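Pbp related beta-lactamase (PDB 2QMI) acts as an archaeal serine-type peptidase of the penicillin-binding-protein and beta-lactamase family that assembles into a self-compartmentalizing octamer. Local coordinates at the interface of chains A and B. Numbering follows the deposited sequence. Chains: chain A/B, Pbp related beta-lactamase.

Contact 1: the interface of chains A and B. Residues chain A 124, 201, 225-229; chain B 44-46.
B:Arg46 is the residue on which this patch turns: it loses 132 Å² of surface to chain A, far more than any other residue of the patch. Its side chain leaves the backbone with CG beside the backbone N and anti to the carbonyl carbon (chi1 -48°), then bends at chi2, so that the guanidinium reaches the backbone of A:Pro226 and A:Phe227. Hydrogen bonds to two consecutive carbonyls hold it there. The epsilon nitrogen, B:Arg46 NE, donates to the carbonyl A:Phe227 O at 2.7 Å. The terminal nitrogen B:Arg46 NH2 donates to A:Pro226 O at 3.0 Å, with 161° at the hydrogen. Both acceptors lie close to the guanidinium plane, but each donor stands some 40° above the plane of the carbonyl it meets, away from the lone-pair direction. Two bonds from one flat group to consecutive carbonyls should fix its rotation as well as its position. A:Met124, its chain bent at chi2 and chi3, sets its CG methylene above one guanidinium face, displaced toward the rim, A:Met124 CG standing 3.8 Å from B:Arg46 CZ, as the two side chains slide past each other in opposite directions.

Nearer the backbone, the aliphatic part of the arginine crosses A:Tyr229 at about a right angle. B:Arg46 CB meets the ring at its edge, in plane, and lies 3.7 Å from A:Tyr229 CB. The tyrosine is itself braced within chain A: A:Phe227 CD2 lies above one face, toward its rim, and A:Lys201 CB sits 3.5 Å above the opposite face, over its centre. The lysine chain, bent at chi3 and chi4, brings its amine to the arginine carbonyl in a weak hydrogen bond, A:Lys201 NZ to B:Arg46 O at 3.3 Å.

In the fold, A:Pro226 to A:Tyr229 form the loop directly after strand 222-225, flanked by the end of helix 116-124 and the start of helix 201-204, while B:Arg46 lies in a loop just ahead of strand 47-48.

Contact 2: the interface of chains A and B. Residues chain A 130-133, 138, 141-142; chain B 8, 11, 15.
B:Val11 and B:Ala15, four residues apart on helix 3-17, present this helix to chain A and bury 79 and 53 Å² respectively. The patch is mainly apolar, with small side chains set against helix 136-142 and the segment A:Trp130 to A:Val133.

B:Val11 divides its two methyls between different partners. CG1, anti to the backbone N (chi1 178°), points at A:Phe142 and lies 3.8 Å from the ring carbon A:Phe142 CD1; the two side chains cross at about a right angle. CG2, beside the backbone N, is turned instead toward the main chain of helix 136-142, 4.1 Å from A:Glu138 O. A:Phe142 also has its CG anti to the backbone N (chi1 180°), and its ring is backed within chain A by A:Leu131, whose methyl CD1 stands 3.8 Å above the centre of one face. That second-shell contact probably steadies the ring against which the valine packs.

The same leucine methyl links the two halves of the patch, since A:Leu131 CD1 is also 4.2 Å from B:Ala15 CB. The alanine methyl approaches the backbone as well, with B:Ala15 CB 3.4 Å from A:Trp130 O. Farther toward the start of helix 3-17, B:Ser8 adds a weak hydrogen bond from its hydroxyl to the carbonyl of A:Ala141.

Polar closure at the A:Trp130 end comes from one water joining two main-chain carbonyls: water 1 lies 2.8 Å from B:Ala15 O and 3.1 Å from A:Trp130 O.

Contact 1: the interface of chains A and B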
# COMPACT_ATOMS: atom_id res chain seq x y z
N MET A 124 27.29 10.86 5.96
CA MET A 124 27.13 12.27 6.25
C MET A 124 25.99 12.92 5.46
O MET A 124 25.61 14.05 5.75
CB MET A 124 28.44 13.01 5.95
CG MET A 124 28.89 13.98 7.04
SD MET A 124 29.00 13.25 8.71
CE MET A 124 30.06 11.88 8.40
N LYS A 201 35.58 25.71 8.57
CA LYS A 201 34.21 26.18 8.45
C LYS A 201 34.01 27.59 8.97
O LYS A 201 33.17 28.34 8.47
CB LYS A 201 33.29 25.23 9.22
CG LYS A 201 33.67 25.06 10.68
CD LYS A 201 32.66 24.19 11.41
CE LYS A 201 32.68 22.77 10.86
NZ LYS A 201 33.96 22.07 11.19
N GLN A 225 22.74 19.79 1.05
CA GLN A 225 23.65 19.11 1.96
C GLN A 225 24.88 19.98 2.17
O GLN A 225 25.52 20.41 1.20
CB GLN A 225 24.08 17.75 1.38
CG GLN A 225 22.97 16.71 1.33
CD GLN A 225 22.74 16.06 2.68
OE1 GLN A 225 23.16 16.57 3.72
NE2 GLN A 225 22.06 14.93 2.67
N PRO A 226 25.22 20.26 3.43
CA PRO A 226 26.39 21.09 3.76
C PRO A 226 27.69 20.33 3.51
O PRO A 226 27.70 19.10 3.45
CB PRO A 226 26.19 21.41 5.24
CG PRO A 226 24.70 21.23 5.46
CD PRO A 226 24.41 20.01 4.64
N PHE A 227 28.79 21.06 3.36
CA PHE A 227 30.09 20.44 3.13
C PHE A 227 30.36 19.42 4.25
O PHE A 227 29.96 19.63 5.39
CB PHE A 227 31.19 21.51 3.15
CG PHE A 227 32.54 20.98 2.75
CD1 PHE A 227 32.87 20.83 1.41
CD2 PHE A 227 33.45 20.58 3.71
CE1 PHE A 227 34.09 20.28 1.03
CE2 PHE A 227 34.67 20.03 3.35
CZ PHE A 227 34.99 19.88 2.01
N PRO A 228 31.04 18.30 3.92
CA PRO A 228 31.33 17.31 4.96
C PRO A 228 32.67 17.58 5.64
O PRO A 228 33.65 16.86 5.44
CB PRO A 228 31.33 16.01 4.17
CG PRO A 228 32.00 16.43 2.90
CD PRO A 228 31.31 17.75 2.58
N TYR A 229 32.70 18.64 6.44
CA TYR A 229 33.90 19.05 7.16
C TYR A 229 34.53 17.90 7.94
O TYR A 229 33.86 17.24 8.74
CB TYR A 229 33.58 20.20 8.11
CG TYR A 229 33.25 21.48 7.38
CD1 TYR A 229 34.25 22.20 6.72
CD2 TYR A 229 31.94 21.96 7.34
CE1 TYR A 229 33.94 23.37 6.02
CE2 TYR A 229 31.63 23.12 6.65
CZ TYR A 229 32.63 23.82 5.99
OH TYR A 229 32.30 24.97 5.32
N GLU B 44 24.72 17.55 11.74
CA GLU B 44 24.19 18.52 10.78
C GLU B 44 25.14 19.69 10.56
O GLU B 44 25.30 20.17 9.44
CB GLU B 44 22.83 19.07 11.23
CG GLU B 44 21.67 18.06 11.24
CD GLU B 44 21.83 16.99 12.31
OE1 GLU B 44 22.21 17.33 13.45
OE2 GLU B 44 21.57 15.81 12.01
N ALA B 45 25.77 20.16 11.65
CA ALA B 45 26.69 21.28 11.59
C ALA B 45 28.14 20.86 11.33
O ALA B 45 29.01 21.70 11.14
CB ALA B 45 26.61 22.07 12.89
N ARG B 46 28.38 19.55 11.32
CA ARG B 46 29.72 19.02 11.08
C ARG B 46 30.68 19.42 12.21
O ARG B 46 31.84 19.72 11.95
CB ARG B 46 30.28 19.54 9.75
CG ARG B 46 29.33 19.43 8.57
CD ARG B 46 29.13 18.00 8.12
NE ARG B 46 28.38 17.94 6.86
CZ ARG B 46 27.20 17.33 6.72
NH1 ARG B 46 26.61 16.75 7.76
NH2 ARG B 46 26.62 17.30 5.53

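Contact 2: the interface of chains A and B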
# COMPACT_ATOMS: atom_id res chain seq x y z
N TRP A 130 28.31 4.14 7.57
CA TRP A 130 28.80 5.13 8.52
C TRP A 130 30.28 4.93 8.88
O TRP A 130 30.73 3.80 9.06
CB TRP A 130 27.93 5.05 9.78
CG TRP A 130 28.11 6.16 10.78
CD1 TRP A 130 28.71 6.09 12.00
CD2 TRP A 130 27.65 7.52 10.64
NE1 TRP A 130 28.65 7.30 12.63
CE2 TRP A 130 28.01 8.20 11.83
CE3 TRP A 130 26.97 8.22 9.64
CZ2 TRP A 130 27.71 9.55 12.03
CZ3 TRP A 130 26.67 9.57 9.84
CH2 TRP A 130 27.05 10.22 11.04
N LEU A 131 31.02 6.03 8.95
CA LEU A 131 32.44 6.03 9.31
C LEU A 131 32.76 7.45 9.80
O LEU A 131 33.34 8.25 9.07
CB LEU A 131 33.32 5.69 8.09
CG LEU A 131 34.82 5.52 8.38
CD1 LEU A 131 35.03 4.41 9.41
CD2 LEU A 131 35.58 5.20 7.10
N PRO A 132 32.37 7.76 11.04
CA PRO A 132 32.57 9.07 11.67
C PRO A 132 34.02 9.47 11.96
O PRO A 132 34.40 9.62 13.11
CB PRO A 132 31.74 8.97 12.94
CG PRO A 132 31.95 7.55 13.33
CD PRO A 132 31.78 6.82 12.01
N VAL A 133 34.81 9.63 10.91
CA VAL A 133 36.21 10.02 11.07
C VAL A 133 36.31 11.53 10.87
O VAL A 133 36.66 12.01 9.79
CB VAL A 133 37.13 9.31 10.05
CG1 VAL A 133 37.31 7.86 10.44
CG2 VAL A 133 36.55 9.42 8.64
N GLU A 138 41.89 10.06 13.15
CA GLU A 138 40.94 8.96 13.30
C GLU A 138 40.98 8.06 12.07
O GLU A 138 40.78 6.85 12.18
CB GLU A 138 39.52 9.49 13.51
CG GLU A 138 39.37 10.29 14.80
CD GLU A 138 38.13 11.17 14.81
OE1 GLU A 138 38.18 12.25 15.45
OE2 GLU A 138 37.12 10.79 14.19
N ALA A 141 44.14 5.88 12.32
CA ALA A 141 43.89 4.87 13.34
C ALA A 141 43.12 3.73 12.67
O ALA A 141 43.55 2.58 12.68
CB ALA A 141 43.08 5.47 14.49
N PHE A 142 41.98 4.08 12.07
CA PHE A 142 41.14 3.13 11.35
C PHE A 142 41.94 2.26 10.35
O PHE A 142 41.76 1.05 10.29
CB PHE A 142 40.03 3.90 10.61
CG PHE A 142 39.09 3.03 9.83
CD1 PHE A 142 38.26 2.11 10.47
CD2 PHE A 142 39.02 3.14 8.44
CE1 PHE A 142 37.37 1.32 9.75
CE2 PHE A 142 38.13 2.35 7.70
CZ PHE A 142 37.31 1.44 8.35
N SER B 8 41.54 2.01 17.37
CA SER B 8 40.93 1.22 16.31
C SER B 8 39.60 0.66 16.81
O SER B 8 38.60 0.67 16.08
CB SER B 8 41.83 0.05 15.89
OG SER B 8 42.99 0.53 15.23
N VAL B 11 36.84 3.50 16.82
CA VAL B 11 36.38 3.88 15.49
C VAL B 11 35.56 2.75 14.85
O VAL B 11 34.54 3.00 14.22
CB VAL B 11 37.54 4.21 14.54
CG1 VAL B 11 36.99 4.55 13.15
CG2 VAL B 11 38.34 5.39 15.08
N ALA B 15 31.46 2.91 13.90
CA ALA B 15 31.03 2.65 12.53
C ALA B 15 29.99 1.52 12.55
O ALA B 15 28.90 1.66 12.00
CB ALA B 15 32.22 2.27 11.66
O HOH W 1 28.76 1.44 9.17

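The C-alpha centres of contact 1 and contact 2 lie about 17 Å apart, and both belong to one interface between two copies of the same chain. They share no residue, but on chain A the end of helix 116-124 serves contact 1 and the residues soon after it serve contact 2. Chain B supplies separate elements, a loop and its N-terminal helix. Contact 1 supplies directed hydrogen bonds, and contact 2 mostly apolar packing, so they probably complement each other in fixing the relative orientation of the subunits. Because the protein is octameric, this pairing plausibly helps build the self-compartmentalizing assembly.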